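Local coordinates for protein tRNA modification GTPase MnmE (Chlorobium tepidum, PDB 3GEE) that probably hydrolyses GTP while helping to add a carboxymethylaminomethyl group to the wobble uridine of certain tRNAs, and binds a folate derivative in its N-terminal region, at residues H16-I21 and G126-R131; R34-G39 and S90-Q95; L83-P88 and M96-C101. All coordinates share one frame; numbering follows the deposited sequence.

From the N terminus the chain enters strand 18-21, and contact 1 later returns helix 127-134 to it, closing the widest loop; the other two contacts fall within that span. Strand 30-36 comes next, and contact 2 ties its end to residues 90-95, the loop linking strands 76-85 and 96-102. Contact 3 pairs those two strands as a hairpin, so contacts 2 and 3 cross along the chain, each having one segment between the two of the other. All three reach one sheet, in which strands 18-21, 30-36, 96-102 and 76-85 are successive neighbours. Contacts 2 and 3 also meet the same bound folinic acid.

Contact 1 of 3, residues H16-I21 and G126-R131; sequences HPIAAI and GEFTRR
Arg131 reaches from helix 127-134 to the backbone carbonyl of His16, just ahead of strand 18-21. Its NH2 donates to His16 O over 2.7 Å, in the guanidinium plane and on a carbonyl lone pair (N-H...O angle 162°). NH1 adds a weak hydrogen bond to the same oxygen at 3.2 Å. The chain, extended from CG to NE, carries NE out toward the residues leading into the strand. Arg131 NH2 also forms a salt bridge with Glu127 OE2 (3.6 Å), one helical turn earlier, and NH1 has a weak bond to Ser36 O. An alanine in place of Arg131 would probably leave His16 O without its donors from the helix and Glu127 without this positive partner.

The contact is helix-on-sheet packing in the N-terminal folate-binding region: strand 18-21 lies beside strand 30-36 in the sheet, and the axes of residues 127-131 and 18-21 approach to 10.9 Å.

Van der Waals contacts centre on Ile18. Its CG1, between the backbone N and the carbonyl carbon (chi1 53°), lies 3.5 Å from Arg131 NH1. CD1 lies over one guanidinium face of Arg131, 3.5 Å above its plane and offset toward the rim. It also makes a CH-pi contact over the Phe128 ring, 4.2 Å from the centroid and 13° off the normal, and approaches Glu127 OE1, which accepts a bond from Glu124 N. At the edge of the Phe128 ring, CE2 makes an apolar contact with Ala20 CB at 3.8 Å; the same ring makes a cation-pi contact with Arg34, a predicted folate-binding residue.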
loop_
_atom_site.group_PDB
_atom_site.type_symbol
_atom_site.label_atom_id
_atom_site.label_comp_id
_atom_site.label_asym_id
_atom_site.label_seq_id
_atom_site.Cartn_x
_atom_site.Cartn_y
_atom_site.Cartn_z
ATOM N N HIS A 16 -8.278 -10.112 -23.430
ATOM C CA HIS A 16 -7.058 -9.371 -23.743
ATOM C C HIS A 16 -6.094 -9.436 -22.552
ATOM O O HIS A 16 -6.528 -9.333 -21.400
ATOM C CB HIS A 16 -7.385 -7.912 -24.074
ATOM C CG HIS A 16 -6.280 -7.187 -24.780
ATOM N ND1 HIS A 16 -5.071 -6.902 -24.181
ATOM C CD2 HIS A 16 -6.203 -6.689 -26.037
ATOM C CE1 HIS A 16 -4.295 -6.269 -25.042
ATOM N NE2 HIS A 16 -4.959 -6.124 -26.175
ATOM N N PRO A 17 -4.787 -9.635 -22.814
ATOM C CA PRO A 17 -3.853 -9.570 -21.689
ATOM C C PRO A 17 -3.933 -8.206 -21.014
ATOM O O PRO A 17 -3.885 -7.171 -21.686
ATOM C CB PRO A 17 -2.481 -9.779 -22.341
ATOM C CG PRO A 17 -2.696 -9.504 -23.796
ATOM C CD PRO A 17 -4.098 -9.929 -24.082
ATOM N N ILE A 18 -4.101 -8.218 -19.698
ATOM C CA ILE A 18 -4.208 -6.993 -18.923
ATOM C C ILE A 18 -3.246 -7.050 -17.753
ATOM O O ILE A 18 -2.996 -8.126 -17.210
ATOM C CB ILE A 18 -5.646 -6.751 -18.406
ATOM C CG1 ILE A 18 -6.167 -7.974 -17.648
ATOM C CG2 ILE A 18 -6.575 -6.391 -19.555
ATOM C CD1 ILE A 18 -7.525 -7.781 -17.020
ATOM N N ALA A 19 -2.709 -5.891 -17.378
ATOM C CA ALA A 19 -1.773 -5.779 -16.260
ATOM C C ALA A 19 -2.257 -4.723 -15.270
ATOM O O ALA A 19 -2.999 -3.812 -15.648
ATOM C CB ALA A 19 -0.387 -5.428 -16.771
ATOM N N ALA A 20 -1.832 -4.850 -14.012
ATOM C CA ALA A 20 -2.207 -3.933 -12.944
ATOM C C ALA A 20 -1.358 -4.138 -11.698
ATOM O O ALA A 20 -0.977 -5.265 -11.373
ATOM C CB ALA A 20 -3.664 -4.106 -12.595
ATOM N N ILE A 21 -1.058 -3.040 -11.008
ATOM C CA ILE A 21 -0.500 -3.079 -9.662
ATOM C C ILE A 21 -1.626 -3.623 -8.803
ATOM O O ILE A 21 -2.745 -3.128 -8.884
ATOM C CB ILE A 21 -0.153 -1.663 -9.161
ATOM C CG1 ILE A 21 0.488 -0.816 -10.281
ATOM C CG2 ILE A 21 0.661 -1.720 -7.890
ATOM C CD1 ILE A 21 1.991 -0.679 -10.234
ATOM N N GLY A 126 -11.851 -3.496 -11.412
ATOM C CA GLY A 126 -12.569 -4.732 -11.114
ATOM C C GLY A 126 -12.585 -5.793 -12.207
ATOM O O GLY A 126 -13.278 -6.800 -12.076
ATOM N N GLU A 127 -11.816 -5.585 -13.273
ATOM C CA GLU A 127 -11.831 -6.491 -14.418
ATOM C C GLU A 127 -11.411 -7.921 -14.066
ATOM O O GLU A 127 -11.953 -8.881 -14.614
ATOM C CB GLU A 127 -10.974 -5.948 -15.563
ATOM C CG GLU A 127 -11.094 -6.767 -16.838
ATOM C CD GLU A 127 -10.506 -6.080 -18.051
ATOM O OE1 GLU A 127 -9.699 -5.136 -17.870
ATOM O OE2 GLU A 127 -10.854 -6.494 -19.186
ATOM N N PHE A 128 -10.456 -8.058 -13.151
ATOM C CA PHE A 128 -10.007 -9.371 -12.723
ATOM C C PHE A 128 -11.147 -10.176 -12.116
ATOM O O PHE A 128 -11.381 -11.316 -12.516
ATOM C CB PHE A 128 -8.840 -9.266 -11.748
ATOM C CG PHE A 128 -7.571 -8.790 -12.379
ATOM C CD1 PHE A 128 -6.702 -9.687 -12.990
ATOM C CD2 PHE A 128 -7.233 -7.442 -12.364
ATOM C CE1 PHE A 128 -5.519 -9.245 -13.583
ATOM C CE2 PHE A 128 -6.048 -6.991 -12.951
ATOM C CZ PHE A 128 -5.192 -7.894 -13.559
ATOM N N THR A 129 -11.868 -9.581 -11.174
ATOM C CA THR A 129 -12.990 -10.266 -10.541
ATOM C C THR A 129 -14.130 -10.435 -11.540
ATOM O O THR A 129 -14.833 -11.446 -11.526
ATOM C CB THR A 129 -13.487 -9.542 -9.279
ATOM O OG1 THR A 129 -12.396 -9.362 -8.360
ATOM C CG2 THR A 129 -14.576 -10.355 -8.605
ATOM N N ARG A 130 -14.296 -9.449 -12.416
ATOM C CA ARG A 130 -15.278 -9.533 -13.487
ATOM C C ARG A 130 -15.036 -10.785 -14.337
ATOM O O ARG A 130 -15.982 -11.502 -14.697
ATOM C CB ARG A 130 -15.208 -8.287 -14.364
ATOM C CG ARG A 130 -16.320 -8.178 -15.365
ATOM C CD ARG A 130 -15.947 -7.220 -16.465
ATOM N NE ARG A 130 -17.090 -6.389 -16.823
ATOM C CZ ARG A 130 -17.343 -5.195 -16.296
ATOM N NH1 ARG A 130 -16.522 -4.674 -15.390
ATOM N NH2 ARG A 130 -18.414 -4.515 -16.681
ATOM N N ARG A 131 -13.769 -11.046 -14.651
ATOM C CA ARG A 131 -13.412 -12.215 -15.441
ATOM C C ARG A 131 -13.654 -13.490 -14.653
ATOM O O ARG A 131 -14.113 -14.485 -15.213
ATOM C CB ARG A 131 -11.966 -12.134 -15.921
ATOM C CG ARG A 131 -11.797 -11.226 -17.111
ATOM C CD ARG A 131 -10.353 -11.099 -17.500
ATOM N NE ARG A 131 -10.206 -10.272 -18.690
ATOM C CZ ARG A 131 -9.059 -10.084 -19.332
ATOM N NH1 ARG A 131 -7.950 -10.669 -18.900
ATOM N NH2 ARG A 131 -9.021 -9.314 -20.411
#

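Contact 2 of 3, residues R34-G39 and S90-Q95; sequences RISGAG and SFTAEQ. With FON (N-{[4-({[(6R)-2-amino-5-formyl-4-oxo-1,4,5,6,7,8-hexahydropteridin-6-yl]methyl}amino)phenyl]carbonyl}-L-glutamic acid), chain C.
Ser36 OG is gripped by two side chains of the 90-95 loop: it accepts from Thr92 OG1 at 2.8 Å and donates to Glu94 OE2 at 2.5 Å. Ser36 closes strand 30-36 of the sheet in the N-terminal folate-binding region, and the loop is the connection between the hairpin strands 76-85 and 96-102. Ser36 OG is anti to the backbone N (chi1 179°), which turns it to the loop. The carboxylate of Glu94 has further partners, with Gly15 N bonded to OE1.

One residue further on, the backbones join directly. Gly37 N donates to Gln95 O at 3.0 Å, nearly along the C=O axis, and the CA-H of Ser36 points to the same oxygen. With phi 120° and psi -173°, Gly37 has a conformation in which any side chain would collide with the carbonyl oxygen of Ser36. Gln95 extends its chain until OE1 lies against Gly39 CA. Within the loop, Ser90 OG donates to a lone pair of Glu94 O (2.6 Å).

At the other end of the contact lies the bound folinic acid, also reached by Lys476 NZ and by Thr100 O of the second subunit. Arg34, its chain bent at chi2 and chi3, gives a weak bond from NH2 to the ligand's O4 at 3.1 Å. NH2 also approaches Phe91 CD2 obliquely, at 4.2 Å. Phe91 CB lies 3.4 Å from O4, and its ring atom CD1 rests 3.7 Å from the formyl carbon CP1.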
loop_
_atom_site.group_PDB
_atom_site.type_symbol
_atom_site.label_atom_id
_atom_site.label_comp_id
_atom_site.label_asym_id
_atom_site.label_seq_id
_atom_site.Cartn_x
_atom_site.Cartn_y
_atom_site.Cartn_z
ATOM N N ARG A 34 0.144 -7.950 -11.292
ATOM C CA ARG A 34 -0.504 -9.171 -11.797
ATOM C C ARG A 34 -1.092 -9.028 -13.195
ATOM O O ARG A 34 -1.892 -8.133 -13.459
ATOM C CB ARG A 34 -1.518 -9.764 -10.797
ATOM C CG ARG A 34 -2.687 -8.882 -10.425
ATOM C CD ARG A 34 -3.997 -9.658 -10.490
ATOM N NE ARG A 34 -4.303 -10.462 -9.307
ATOM C CZ ARG A 34 -5.449 -10.390 -8.630
ATOM N NH1 ARG A 34 -6.407 -9.549 -8.996
ATOM N NH2 ARG A 34 -5.643 -11.169 -7.581
ATOM N N ILE A 35 -0.667 -9.909 -14.097
ATOM C CA ILE A 35 -1.148 -9.890 -15.477
ATOM C C ILE A 35 -1.949 -11.147 -15.806
ATOM O O ILE A 35 -1.677 -12.215 -15.263
ATOM C CB ILE A 35 0.000 -9.666 -16.480
ATOM C CG1 ILE A 35 0.786 -10.951 -16.731
ATOM C CG2 ILE A 35 0.942 -8.601 -15.955
ATOM C CD1 ILE A 35 1.694 -10.890 -17.973
ATOM N N SER A 36 -2.946 -11.006 -16.676
ATOM C CA SER A 36 -3.863 -12.098 -16.986
ATOM C C SER A 36 -4.400 -11.987 -18.403
ATOM O O SER A 36 -4.459 -10.897 -18.965
ATOM C CB SER A 36 -5.027 -12.122 -15.991
ATOM O OG SER A 36 -5.939 -13.169 -16.286
ATOM N N GLY A 37 -4.784 -13.122 -18.981
ATOM C CA GLY A 37 -5.345 -13.139 -20.325
ATOM C C GLY A 37 -4.577 -13.958 -21.340
ATOM O O GLY A 37 -3.618 -14.649 -21.007
ATOM N N ALA A 38 -5.007 -13.856 -22.591
ATOM C CA ALA A 38 -4.497 -14.681 -23.672
ATOM C C ALA A 38 -2.994 -14.554 -23.896
ATOM O O ALA A 38 -2.503 -13.488 -24.264
ATOM C CB ALA A 38 -5.250 -14.368 -24.955
ATOM N N GLY A 39 -2.274 -15.651 -23.674
ATOM C CA GLY A 39 -0.855 -15.744 -24.025
ATOM C C GLY A 39 0.043 -14.985 -23.074
ATOM O O GLY A 39 1.158 -14.590 -23.417
ATOM N N SER A 90 -6.755 -20.618 -11.724
ATOM C CA SER A 90 -6.248 -19.309 -11.319
ATOM C C SER A 90 -7.419 -18.478 -10.799
ATOM O O SER A 90 -8.568 -18.915 -10.866
ATOM C CB SER A 90 -5.618 -18.596 -12.510
ATOM O OG SER A 90 -6.613 -18.036 -13.353
ATOM N N PHE A 91 -7.133 -17.279 -10.290
ATOM C CA PHE A 91 -8.194 -16.385 -9.822
ATOM C C PHE A 91 -9.169 -16.001 -10.943
ATOM O O PHE A 91 -10.385 -16.124 -10.775
ATOM C CB PHE A 91 -7.627 -15.126 -9.145
ATOM C CG PHE A 91 -8.684 -14.132 -8.755
ATOM C CD1 PHE A 91 -9.523 -14.379 -7.674
ATOM C CD2 PHE A 91 -8.868 -12.962 -9.491
ATOM C CE1 PHE A 91 -10.522 -13.471 -7.323
ATOM C CE2 PHE A 91 -9.868 -12.047 -9.150
ATOM C CZ PHE A 91 -10.693 -12.302 -8.067
ATOM N N THR A 92 -8.632 -15.546 -12.075
ATOM C CA THR A 92 -9.459 -15.143 -13.215
ATOM C C THR A 92 -9.964 -16.335 -14.005
ATOM O O THR A 92 -10.795 -16.181 -14.907
ATOM C CB THR A 92 -8.710 -14.209 -14.189
ATOM O OG1 THR A 92 -7.496 -14.830 -14.626
ATOM C CG2 THR A 92 -8.393 -12.878 -13.521
ATOM N N ALA A 93 -9.456 -17.519 -13.655
ATOM C CA ALA A 93 -9.720 -18.766 -14.385
ATOM C C ALA A 93 -9.129 -18.763 -15.798
ATOM O O ALA A 93 -9.543 -19.544 -16.651
ATOM C CB ALA A 93 -11.219 -19.091 -14.410
ATOM N N GLU A 94 -8.174 -17.872 -16.039
ATOM C CA GLU A 94 -7.400 -17.895 -17.264
ATOM C C GLU A 94 -5.927 -17.889 -16.915
ATOM O O GLU A 94 -5.540 -17.927 -15.745
ATOM C CB GLU A 94 -7.662 -16.685 -18.162
ATOM C CG GLU A 94 -8.843 -15.801 -17.839
ATOM C CD GLU A 94 -8.664 -14.412 -18.434
ATOM O OE1 GLU A 94 -9.476 -14.004 -19.304
ATOM O OE2 GLU A 94 -7.683 -13.742 -18.040
ATOM N N GLN A 95 -5.110 -17.804 -17.957
ATOM C CA GLN A 95 -3.671 -17.814 -17.829
ATOM C C GLN A 95 -3.177 -16.533 -17.170
ATOM O O GLN A 95 -3.394 -15.431 -17.680
ATOM C CB GLN A 95 -3.061 -17.960 -19.217
ATOM C CG GLN A 95 -1.591 -18.259 -19.226
ATOM C CD GLN A 95 -1.176 -18.952 -20.497
ATOM O OE1 GLN A 95 -0.626 -18.327 -21.407
ATOM N NE2 GLN A 95 -1.453 -20.256 -20.581
HETATM N N1 FON C . -2.790 -14.685 -3.893
HETATM C C2 FON C . -2.273 -14.646 -5.137
HETATM N NA2 FON C . -0.930 -14.778 -5.294
HETATM N N3 FON C . -3.051 -14.478 -6.240
HETATM C C4 FON C . -4.392 -14.341 -6.165
HETATM O O4 FON C . -5.048 -14.191 -7.218
HETATM C C4A FON C . -5.014 -14.362 -4.807
HETATM N N5 FON C . -6.368 -14.270 -4.466
HETATM C C6 FON C . -6.697 -15.210 -3.379
HETATM C C7 FON C . -6.066 -14.531 -2.170
HETATM N N8 FON C . -4.629 -14.587 -2.397
HETATM C C8A FON C . -4.105 -14.556 -3.657
HETATM C C9 FON C . -8.184 -15.525 -3.191
HETATM N N10 FON C . -8.831 -15.939 -4.428
HETATM C C11 FON C . -7.963 -19.115 -6.997
HETATM C C12 FON C . -9.200 -18.997 -6.367
HETATM C C13 FON C . -9.470 -17.931 -5.511
HETATM C C14 FON C . -8.496 -16.970 -5.255
HETATM C C15 FON C . -7.255 -17.078 -5.900
HETATM C C16 FON C . -6.982 -18.146 -6.759
HETATM C C FON C . -7.730 -20.288 -7.917
HETATM O O FON C . -6.620 -20.477 -8.392
HETATM N N FON C . -8.776 -21.077 -8.196
HETATM C CA FON C . -8.774 -22.524 -8.390
HETATM C CB FON C . -8.393 -23.278 -7.111
HETATM C CG FON C . -8.104 -24.767 -7.327
HETATM C CD FON C . -6.972 -25.245 -6.437
HETATM O OE1 FON C . -5.793 -25.004 -6.789
HETATM O OE2 FON C . -7.247 -25.870 -5.383
HETATM C CT FON C . -10.134 -22.967 -8.862
HETATM O O1 FON C . -10.217 -23.771 -9.821
HETATM O O2 FON C . -11.140 -22.508 -8.273
HETATM C CP1 FON C . -7.165 -13.461 -5.022
HETATM O O3 FON C . -7.709 -12.583 -4.375
#

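Contact 3 of 3, residues L83-P88 and M96-C101; sequences LVFRAP and MVEFTC. With FON (N-{[4-({[(6R)-2-amino-5-formyl-4-oxo-1,4,5,6,7,8-hexahydropteridin-6-yl]methyl}amino)phenyl]carbonyl}-L-glutamic acid), chain B; FON (N-{[4-({[(6R)-2-amino-5-formyl-4-oxo-1,4,5,6,7,8-hexahydropteridin-6-yl]methyl}amino)phenyl]carbonyl}-L-glutamic acid), chain C.
Phe85, Leu83 and Met96 bury the most surface where strand 76-85 pairs antiparallel with strand 96-102 to form a beta hairpin. Phe85 and Met96 are a hydrogen-bonded pair: Phe85 N donates to Met96 O at 2.8 Å and Met96 N to Phe85 O at 3.2 Å. Their side chains share a face of the sheet with those of Leu83 and Glu98. Phe85 CB rests against Met96 CG at 3.8 Å. Phe85 CG, anti to its carbonyl carbon (chi1 -65°), stands 4.0 Å from Met96 O, which lies at the ring edge, near its plane. Ring atom CE1 of Phe85 comes within 3.6 Å of Glu98 CD, an oblique approach with the two planes 63° apart. Tyr63 meets the Phe85 ring edge-to-face, and Ile81 of the second subunit packs on it.

Leu83 is paired more loosely with Glu98 through the backbone and brings its CD2 to 4.1 Å from the 2-amino nitrogen NA2 of folinic acid. That nitrogen donates to Glu98 OE1 over 2.6 Å, while Glu98 OE2 lies 2.8 Å from ligand N3. Further along the strand, Thr100 O accepts from a second folinic acid.

The carboxylate of Glu98, flanked by the ring of Phe85 and with Arg34 as a distant, weak ionic partner, thus turns both oxygens to the pterin nitrogens NA2 and N3, consistent with recognition of the 2-amino group and N3 of the pterin ring by a carboxylate.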
loop_
_atom_site.group_PDB
_atom_site.type_symbol
_atom_site.label_atom_id
_atom_site.label_comp_id
_atom_site.label_asym_id
_atom_site.label_seq_id
_atom_site.Cartn_x
_atom_site.Cartn_y
_atom_site.Cartn_z
ATOM N N LEU A 83 4.941 -16.045 -10.404
ATOM C CA LEU A 83 4.048 -17.128 -10.028
ATOM C C LEU A 83 3.152 -17.470 -11.203
ATOM O O LEU A 83 2.287 -16.676 -11.593
ATOM C CB LEU A 83 3.212 -16.763 -8.801
ATOM C CG LEU A 83 2.346 -17.855 -8.162
ATOM C CD1 LEU A 83 3.109 -19.155 -7.994
ATOM C CD2 LEU A 83 1.814 -17.392 -6.821
ATOM N N VAL A 84 3.368 -18.656 -11.765
ATOM C CA VAL A 84 2.586 -19.124 -12.899
ATOM C C VAL A 84 1.268 -19.728 -12.411
ATOM O O VAL A 84 1.246 -20.473 -11.429
ATOM C CB VAL A 84 3.396 -20.151 -13.746
ATOM C CG1 VAL A 84 2.567 -20.693 -14.898
ATOM C CG2 VAL A 84 4.688 -19.517 -14.271
ATOM N N PHE A 85 0.178 -19.356 -13.078
ATOM C CA PHE A 85 -1.124 -19.992 -12.907
ATOM C C PHE A 85 -1.595 -20.370 -14.294
ATOM O O PHE A 85 -1.387 -19.618 -15.255
ATOM C CB PHE A 85 -2.162 -19.036 -12.332
ATOM C CG PHE A 85 -1.887 -18.572 -10.938
ATOM C CD1 PHE A 85 -1.172 -17.397 -10.709
ATOM C CD2 PHE A 85 -2.391 -19.268 -9.854
ATOM C CE1 PHE A 85 -0.929 -16.943 -9.419
ATOM C CE2 PHE A 85 -2.157 -18.822 -8.558
ATOM C CZ PHE A 85 -1.425 -17.652 -8.341
ATOM N N ARG A 86 -2.268 -21.513 -14.400
ATOM C CA ARG A 86 -2.682 -22.021 -15.699
ATOM C C ARG A 86 -4.153 -22.369 -15.799
ATOM O O ARG A 86 -4.867 -22.432 -14.796
ATOM C CB ARG A 86 -1.865 -23.259 -16.055
ATOM C CG ARG A 86 -0.504 -22.956 -16.597
ATOM C CD ARG A 86 0.013 -24.125 -17.372
ATOM N NE ARG A 86 1.385 -23.903 -17.799
ATOM C CZ ARG A 86 1.741 -23.455 -18.999
ATOM N NH1 ARG A 86 0.827 -23.174 -19.920
ATOM N NH2 ARG A 86 3.024 -23.295 -19.273
ATOM N N ALA A 87 -4.582 -22.601 -17.039
ATOM C CA ALA A 87 -5.827 -23.312 -17.340
ATOM C C ALA A 87 -7.002 -22.616 -16.660
ATOM O O ALA A 87 -7.113 -21.391 -16.790
ATOM C CB ALA A 87 -5.707 -24.793 -16.945
ATOM N N PRO A 88 -7.876 -23.366 -15.942
ATOM C CA PRO A 88 -8.915 -22.684 -15.182
ATOM C C PRO A 88 -8.479 -22.429 -13.738
ATOM O O PRO A 88 -9.207 -21.793 -12.973
ATOM C CB PRO A 88 -10.047 -23.702 -15.196
ATOM C CG PRO A 88 -9.340 -25.004 -15.109
ATOM C CD PRO A 88 -7.997 -24.827 -15.792
ATOM N N MET A 96 -2.507 -16.672 -16.037
ATOM C CA MET A 96 -1.901 -15.509 -15.417
ATOM C C MET A 96 -0.569 -15.779 -14.755
ATOM O O MET A 96 -0.315 -16.876 -14.252
ATOM C CB MET A 96 -2.871 -14.811 -14.452
ATOM C CG MET A 96 -3.623 -15.698 -13.483
ATOM S SD MET A 96 -4.991 -14.768 -12.745
ATOM C CE MET A 96 -4.119 -13.709 -11.579
ATOM N N VAL A 97 0.287 -14.762 -14.791
ATOM C CA VAL A 97 1.499 -14.739 -13.982
ATOM C C VAL A 97 1.437 -13.527 -13.067
ATOM O O VAL A 97 0.840 -12.513 -13.424
ATOM C CB VAL A 97 2.791 -14.782 -14.840
ATOM C CG1 VAL A 97 2.621 -14.007 -16.118
ATOM C CG2 VAL A 97 3.996 -14.289 -14.058
ATOM N N GLU A 98 2.012 -13.663 -11.874
ATOM C CA GLU A 98 2.028 -12.600 -10.873
ATOM C C GLU A 98 3.454 -12.331 -10.418
ATOM O O GLU A 98 4.052 -13.125 -9.674
ATOM C CB GLU A 98 1.188 -12.977 -9.654
ATOM C CG GLU A 98 -0.298 -13.100 -9.899
ATOM C CD GLU A 98 -1.069 -13.423 -8.632
ATOM O OE1 GLU A 98 -0.426 -13.750 -7.606
ATOM O OE2 GLU A 98 -2.321 -13.349 -8.666
ATOM N N PHE A 99 4.002 -11.210 -10.867
ATOM C CA PHE A 99 5.314 -10.791 -10.418
ATOM C C PHE A 99 5.167 -10.102 -9.074
ATOM O O PHE A 99 4.391 -9.158 -8.939
ATOM C CB PHE A 99 5.933 -9.840 -11.431
ATOM C CG PHE A 99 6.091 -10.435 -12.789
ATOM C CD1 PHE A 99 7.216 -11.192 -13.104
ATOM C CD2 PHE A 99 5.114 -10.253 -13.754
ATOM C CE1 PHE A 99 7.370 -11.751 -14.360
ATOM C CE2 PHE A 99 5.257 -10.815 -15.016
ATOM C CZ PHE A 99 6.390 -11.561 -15.317
ATOM N N THR A 100 5.872 -10.585 -8.063
ATOM C CA THR A 100 5.952 -9.807 -6.850
ATOM C C THR A 100 7.370 -9.262 -6.761
ATOM O O THR A 100 8.333 -10.026 -6.720
ATOM C CB THR A 100 5.492 -10.558 -5.568
ATOM O OG1 THR A 100 6.582 -10.681 -4.653
ATOM C CG2 THR A 100 4.890 -11.919 -5.891
ATOM N N CYS A 101 7.480 -7.932 -6.766
ATOM C CA CYS A 101 8.768 -7.238 -6.843
ATOM C C CYS A 101 9.016 -6.409 -5.593
ATOM O O CYS A 101 8.184 -6.402 -4.686
ATOM C CB CYS A 101 8.763 -6.315 -8.050
ATOM S SG CYS A 101 7.476 -5.076 -7.931
HETATM N N1 FON B . 8.722 -12.054 -4.150
HETATM C C2 FON B . 8.380 -12.882 -3.143
HETATM N NA2 FON B . 7.223 -13.588 -3.238
HETATM N N3 FON B . 9.155 -13.035 -2.036
HETATM C C4 FON B . 10.318 -12.369 -1.869
HETATM O O4 FON B . 10.982 -12.556 -0.827
HETATM C C4A FON B . 10.735 -11.427 -2.950
HETATM N N5 FON B . 11.897 -10.650 -3.029
HETATM C C6 FON B . 12.437 -10.658 -4.401
HETATM C C7 FON B . 11.454 -9.752 -5.134
HETATM N N8 FON B . 10.189 -10.474 -5.141
HETATM C C8A FON B . 9.846 -11.320 -4.126
HETATM C C9 FON B . 13.895 -10.217 -4.552
HETATM N N10 FON B . 14.792 -10.931 -3.654
HETATM C C11 FON B . 15.537 -15.022 -3.271
HETATM C C12 FON B . 16.548 -14.119 -3.594
HETATM C C13 FON B . 16.279 -12.757 -3.720
HETATM C C14 FON B . 14.985 -12.276 -3.542
HETATM C C15 FON B . 13.969 -13.181 -3.202
HETATM C C16 FON B . 14.235 -14.547 -3.074
HETATM C C FON B . 15.888 -16.484 -3.143
HETATM O O FON B . 15.004 -17.309 -2.974
HETATM N N FON B . 17.184 -16.819 -3.202
HETATM C CA FON B . 17.768 -18.015 -3.803
HETATM C CB FON B . 17.564 -18.057 -5.322
HETATM C CG FON B . 17.905 -19.408 -5.960
HETATM C CD FON B . 16.953 -19.739 -7.094
HETATM O OE1 FON B . 15.823 -20.202 -6.808
HETATM O OE2 FON B . 17.324 -19.548 -8.278
HETATM C CT FON B . 19.238 -18.069 -3.481
HETATM O O1 FON B . 19.740 -19.149 -3.089
HETATM O O2 FON B . 19.910 -17.020 -3.616
HETATM C CP1 FON B . 12.375 -10.022 -2.042
HETATM O O3 FON B . 12.455 -8.806 -2.059
HETATM N N1 FON C . -2.790 -14.685 -3.893
HETATM C C2 FON C . -2.273 -14.646 -5.137
HETATM N NA2 FON C . -0.930 -14.778 -5.294
HETATM N N3 FON C . -3.051 -14.478 -6.240
HETATM C C4 FON C . -4.392 -14.341 -6.165
HETATM O O4 FON C . -5.048 -14.191 -7.218
HETATM C C4A FON C . -5.014 -14.362 -4.807
HETATM N N5 FON C . -6.368 -14.270 -4.466
HETATM C C6 FON C . -6.697 -15.210 -3.379
HETATM C C7 FON C . -6.066 -14.531 -2.170
HETATM N N8 FON C . -4.629 -14.587 -2.397
HETATM C C8A FON C . -4.105 -14.556 -3.657
HETATM C C9 FON C . -8.184 -15.525 -3.191
HETATM N N10 FON C . -8.831 -15.939 -4.428
HETATM C C11 FON C . -7.963 -19.115 -6.997
HETATM C C12 FON C . -9.200 -18.997 -6.367
HETATM C C13 FON C . -9.470 -17.931 -5.511
HETATM C C14 FON C . -8.496 -16.970 -5.255
HETATM C C15 FON C . -7.255 -17.078 -5.900
HETATM C C16 FON C . -6.982 -18.146 -6.759
HETATM C C FON C . -7.730 -20.288 -7.917
HETATM O O FON C . -6.620 -20.477 -8.392
HETATM N N FON C . -8.776 -21.077 -8.196
HETATM C CA FON C . -8.774 -22.524 -8.390
HETATM C CB FON C . -8.393 -23.278 -7.111
HETATM C CG FON C . -8.104 -24.767 -7.327
HETATM C CD FON C . -6.972 -25.245 -6.437
HETATM O OE1 FON C . -5.793 -25.004 -6.789
HETATM O OE2 FON C . -7.247 -25.870 -5.383
HETATM C CT FON C . -10.134 -22.967 -8.862
HETATM O O1 FON C . -10.217 -23.771 -9.821
HETATM O O2 FON C . -11.140 -22.508 -8.273
HETATM C CP1 FON C . -7.165 -13.461 -5.022
HETATM O O3 FON C . -7.709 -12.583 -4.375
#